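Local coordinates for protein inorganic polyphosphate/ATP-glucomannokinase (Arthrobacter sp., PDB 1WOQ) that phosphorylates glucose and mannose, using inorganic polyphosphate or ATP as the phosphoryl donor, and belongs to the ROK family of sugar kinases, at residues 97-100 with 101-104; 185-188 with 189-192. All coordinates share one frame; numbering follows the deposited sequence.

How the interactions relate
Interaction 1 (97-104) comes first along the chain, in the loop between strand 90-91 and helix 106-114; interaction 2 (185-192) follows much later, on the short helix 185-190 and the turn that ends it. Their centres lie about 25 Å apart and their nearest atoms about 11 Å apart, without touching. Both are surface elements, the first beside the five-stranded sheet that includes strand 78-82, the second tied by a backbone bond to Gly150, just after strand 143-149 of the other five-stranded sheet. Bound glucose lies about 8 Å from the side chain of Val97 and about 10 Å from that of Val186, which places both contacts near the sugar pocket without lining it.

Interaction 1: 97-100 with 101-104; sequences VDKS and WLNT
Trp101 leans back over the residues just before it, and its side chain can be followed outward from CB, which sits 3.3 Å from Asp98 O. That same carbonyl oxygen lies at the edge of the indole, near its plane, 3.2 Å from Trp101 CD1. A chi1 of -85° sets CG anti to the carbonyl carbon and, with chi2, turns the CD1 edge back to Asp98 O and to Val97, whose CG2 is 3.8 Å from Trp101 CD1 and whose side chain crosses the tryptophan at about a right angle. Farther out, NE1 donates to Ala49 O, and the ring meets Phe82, their planes at about 55°, and packs on Pro51 and Val54 of helix 51-66 and on Ile106 and Leu109 of helix 106-114, so the buried indole joins this surface loop to the body of the protein. The backbone here makes a short 3-10 turn in which Trp101 N bonds to Asp98 O and Leu102 N to Lys99 O. An Asx turn lies at its start: Asp98 OD2 accepts from Ser100 N at 3.1 Å, from above the carboxylate plane, and from Ser100 OG at a doubtfully short 2.5 Å. Lys99 folds back, its NZ gripped between Val97 O, at 3.0 Å, and Ala94 O. Trp101 also opens a type II turn to Thr104, closed by Thr104 N on Trp101 O at 2.9 Å.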
# COMPACT_ATOMS: atom_id res chain seq x y z
N VAL A 97 5.89 6.65 -10.91
CA VAL A 97 6.07 5.57 -11.86
C VAL A 97 5.98 6.16 -13.27
O VAL A 97 5.56 7.31 -13.44
CB VAL A 97 4.99 4.47 -11.69
CG1 VAL A 97 5.12 3.83 -10.31
CG2 VAL A 97 3.61 5.06 -11.87
N ASP A 98 6.37 5.38 -14.28
CA ASP A 98 6.34 5.86 -15.66
C ASP A 98 4.96 6.41 -16.03
O ASP A 98 3.94 5.76 -15.80
CB ASP A 98 6.70 4.74 -16.62
CG ASP A 98 7.08 5.26 -17.99
OD1 ASP A 98 8.21 5.76 -18.15
OD2 ASP A 98 6.24 5.18 -18.91
N LYS A 99 4.94 7.60 -16.62
CA LYS A 99 3.69 8.23 -16.99
C LYS A 99 2.86 7.47 -18.03
O LYS A 99 1.69 7.78 -18.24
CB LYS A 99 3.95 9.67 -17.45
CG LYS A 99 4.58 10.51 -16.35
CD LYS A 99 3.70 10.52 -15.10
CE LYS A 99 4.42 11.12 -13.90
NZ LYS A 99 5.57 10.27 -13.45
N SER A 100 3.46 6.46 -18.66
CA SER A 100 2.73 5.67 -19.65
C SER A 100 1.64 4.87 -18.94
O SER A 100 0.76 4.31 -19.57
CB SER A 100 3.68 4.71 -20.38
OG SER A 100 4.27 3.78 -19.49
N TRP A 101 1.70 4.84 -17.61
CA TRP A 101 0.71 4.13 -16.82
C TRP A 101 -0.63 4.87 -16.82
O TRP A 101 -1.68 4.25 -16.70
CB TRP A 101 1.19 3.96 -15.38
CG TRP A 101 2.05 2.76 -15.18
CD1 TRP A 101 3.39 2.75 -14.93
CD2 TRP A 101 1.63 1.40 -15.22
NE1 TRP A 101 3.83 1.45 -14.80
CE2 TRP A 101 2.77 0.60 -14.98
CE3 TRP A 101 0.40 0.76 -15.43
CZ2 TRP A 101 2.72 -0.80 -14.94
CZ3 TRP A 101 0.35 -0.63 -15.40
CH2 TRP A 101 1.50 -1.39 -15.15
N LEU A 102 -0.57 6.19 -16.97
CA LEU A 102 -1.79 6.99 -16.98
C LEU A 102 -2.80 6.50 -18.01
O LEU A 102 -2.46 6.27 -19.18
CB LEU A 102 -1.45 8.46 -17.24
CG LEU A 102 -0.65 9.16 -16.14
CD1 LEU A 102 -0.37 10.60 -16.54
CD2 LEU A 102 -1.43 9.12 -14.83
N ASN A 103 -4.04 6.33 -17.56
CA ASN A 103 -5.14 5.88 -18.40
C ASN A 103 -5.00 4.43 -18.88
O ASN A 103 -5.69 4.00 -19.80
CB ASN A 103 -5.31 6.81 -19.60
CG ASN A 103 -6.77 7.14 -19.87
OD1 ASN A 103 -7.08 7.86 -20.82
ND2 ASN A 103 -7.66 6.63 -19.02
N THR A 104 -4.10 3.68 -18.25
CA THR A 104 -3.90 2.29 -18.61
C THR A 104 -4.88 1.40 -17.85
O THR A 104 -5.03 1.52 -16.63
CB THR A 104 -2.47 1.82 -18.27
OG1 THR A 104 -1.54 2.45 -19.16
CG2 THR A 104 -2.34 0.30 -18.41

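Interaction 2: 185-188 with 189-192; sequences AVAR and ERDG
Arg190 N reaches back to Val186 O over 3.0 Å in a nearly straight bond (170° at the hydrogen), and Asp191 N bonds to Ala187 O less straight, in the last turn of helix 185-190. A Schellman motif closes this helix: Gly192, at positive phi, is its C-prime residue, with Gly192 N on Glu189 O and Leu193 N on Arg188 O. Among the side chains, Arg190 and Ala187 make the main contact. The arginine starts with CG anti to its nitrogen (chi1 169°), then bends at chi2 and chi3, which lays the guanidinium back across the preceding turn. One face of the flat group rests on Ala187, whose CA stands 3.8 Å above the plane, over its centre, while Ala187 CB comes 3.7 Å from Arg190 NH2. Asp191 OD1 lies at the edge of the group, in its plane, while Arg190 NH1 makes a salt bridge with Asp191 OD2, displaced from the plane toward the alanine, its hydrogen bond weak; NH2 donates to Thr181 O of the preceding helix 179-183. With one face packed on the alanine and polar partners for both terminal nitrogens, the guanidinium is probably restricted in its rotation. Arg188 points another way, and makes a cation-pi contact with Trp195 on the next helix. Glu189 bends at chi2 (-68°), which turns its carboxylate toward Val186. A water donates to Val186 O at 3.0 Å, the oxygen that also accepts from Arg190 N, but its 2.4 Å separation from Glu189 OE1 is implausibly short, so that half of the bridge is doubtful.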
# COMPACT_ATOMS: atom_id res chain seq x y z
N ALA A 185 9.98 8.95 2.78
CA ALA A 185 11.19 8.35 3.31
C ALA A 185 12.37 8.75 2.43
O ALA A 185 13.48 8.97 2.90
CB ALA A 185 11.06 6.83 3.35
N VAL A 186 12.10 8.86 1.13
CA VAL A 186 13.12 9.24 0.16
C VAL A 186 13.56 10.69 0.38
O VAL A 186 14.75 10.99 0.39
CB VAL A 186 12.58 9.08 -1.27
CG1 VAL A 186 13.47 9.81 -2.26
CG2 VAL A 186 12.50 7.59 -1.62
N ALA A 187 12.59 11.58 0.57
CA ALA A 187 12.90 12.99 0.78
C ALA A 187 13.77 13.20 2.02
O ALA A 187 14.65 14.06 2.03
CB ALA A 187 11.60 13.80 0.91
N ARG A 188 13.53 12.40 3.06
CA ARG A 188 14.30 12.52 4.29
C ARG A 188 15.79 12.32 4.04
O ARG A 188 16.63 13.08 4.53
CB ARG A 188 13.84 11.49 5.32
CG ARG A 188 14.51 11.64 6.69
CD ARG A 188 14.19 10.47 7.60
NE ARG A 188 15.06 9.32 7.37
CZ ARG A 188 16.27 9.18 7.90
NH1 ARG A 188 16.99 8.10 7.62
NH2 ARG A 188 16.76 10.09 8.73
N GLU A 189 16.12 11.29 3.26
CA GLU A 189 17.51 10.99 2.94
C GLU A 189 18.10 12.02 1.99
O GLU A 189 19.23 12.47 2.18
CB GLU A 189 17.62 9.59 2.33
CG GLU A 189 19.04 9.15 1.95
CD GLU A 189 19.62 9.95 0.80
OE1 GLU A 189 18.90 10.15 -0.20
OE2 GLU A 189 20.79 10.37 0.88
N ARG A 190 17.33 12.38 0.97
CA ARG A 190 17.78 13.36 -0.02
C ARG A 190 18.15 14.70 0.59
O ARG A 190 19.11 15.34 0.16
CB ARG A 190 16.69 13.56 -1.08
CG ARG A 190 16.94 14.74 -2.02
CD ARG A 190 15.78 15.72 -1.95
NE ARG A 190 14.54 15.10 -2.41
CZ ARG A 190 13.32 15.52 -2.08
NH1 ARG A 190 13.17 16.57 -1.27
NH2 ARG A 190 12.26 14.90 -2.56
N ASP A 191 17.38 15.14 1.59
CA ASP A 191 17.65 16.42 2.22
C ASP A 191 18.56 16.32 3.45
O ASP A 191 18.74 17.30 4.17
CB ASP A 191 16.34 17.12 2.60
CG ASP A 191 15.51 17.49 1.38
OD1 ASP A 191 16.11 17.67 0.30
OD2 ASP A 191 14.28 17.61 1.50
N GLY A 192 19.13 15.14 3.66
CA GLY A 192 20.03 14.94 4.79
C GLY A 192 19.44 15.22 6.16
O GLY A 192 20.11 15.74 7.04
O HOH W 1 16.80 9.10 -0.81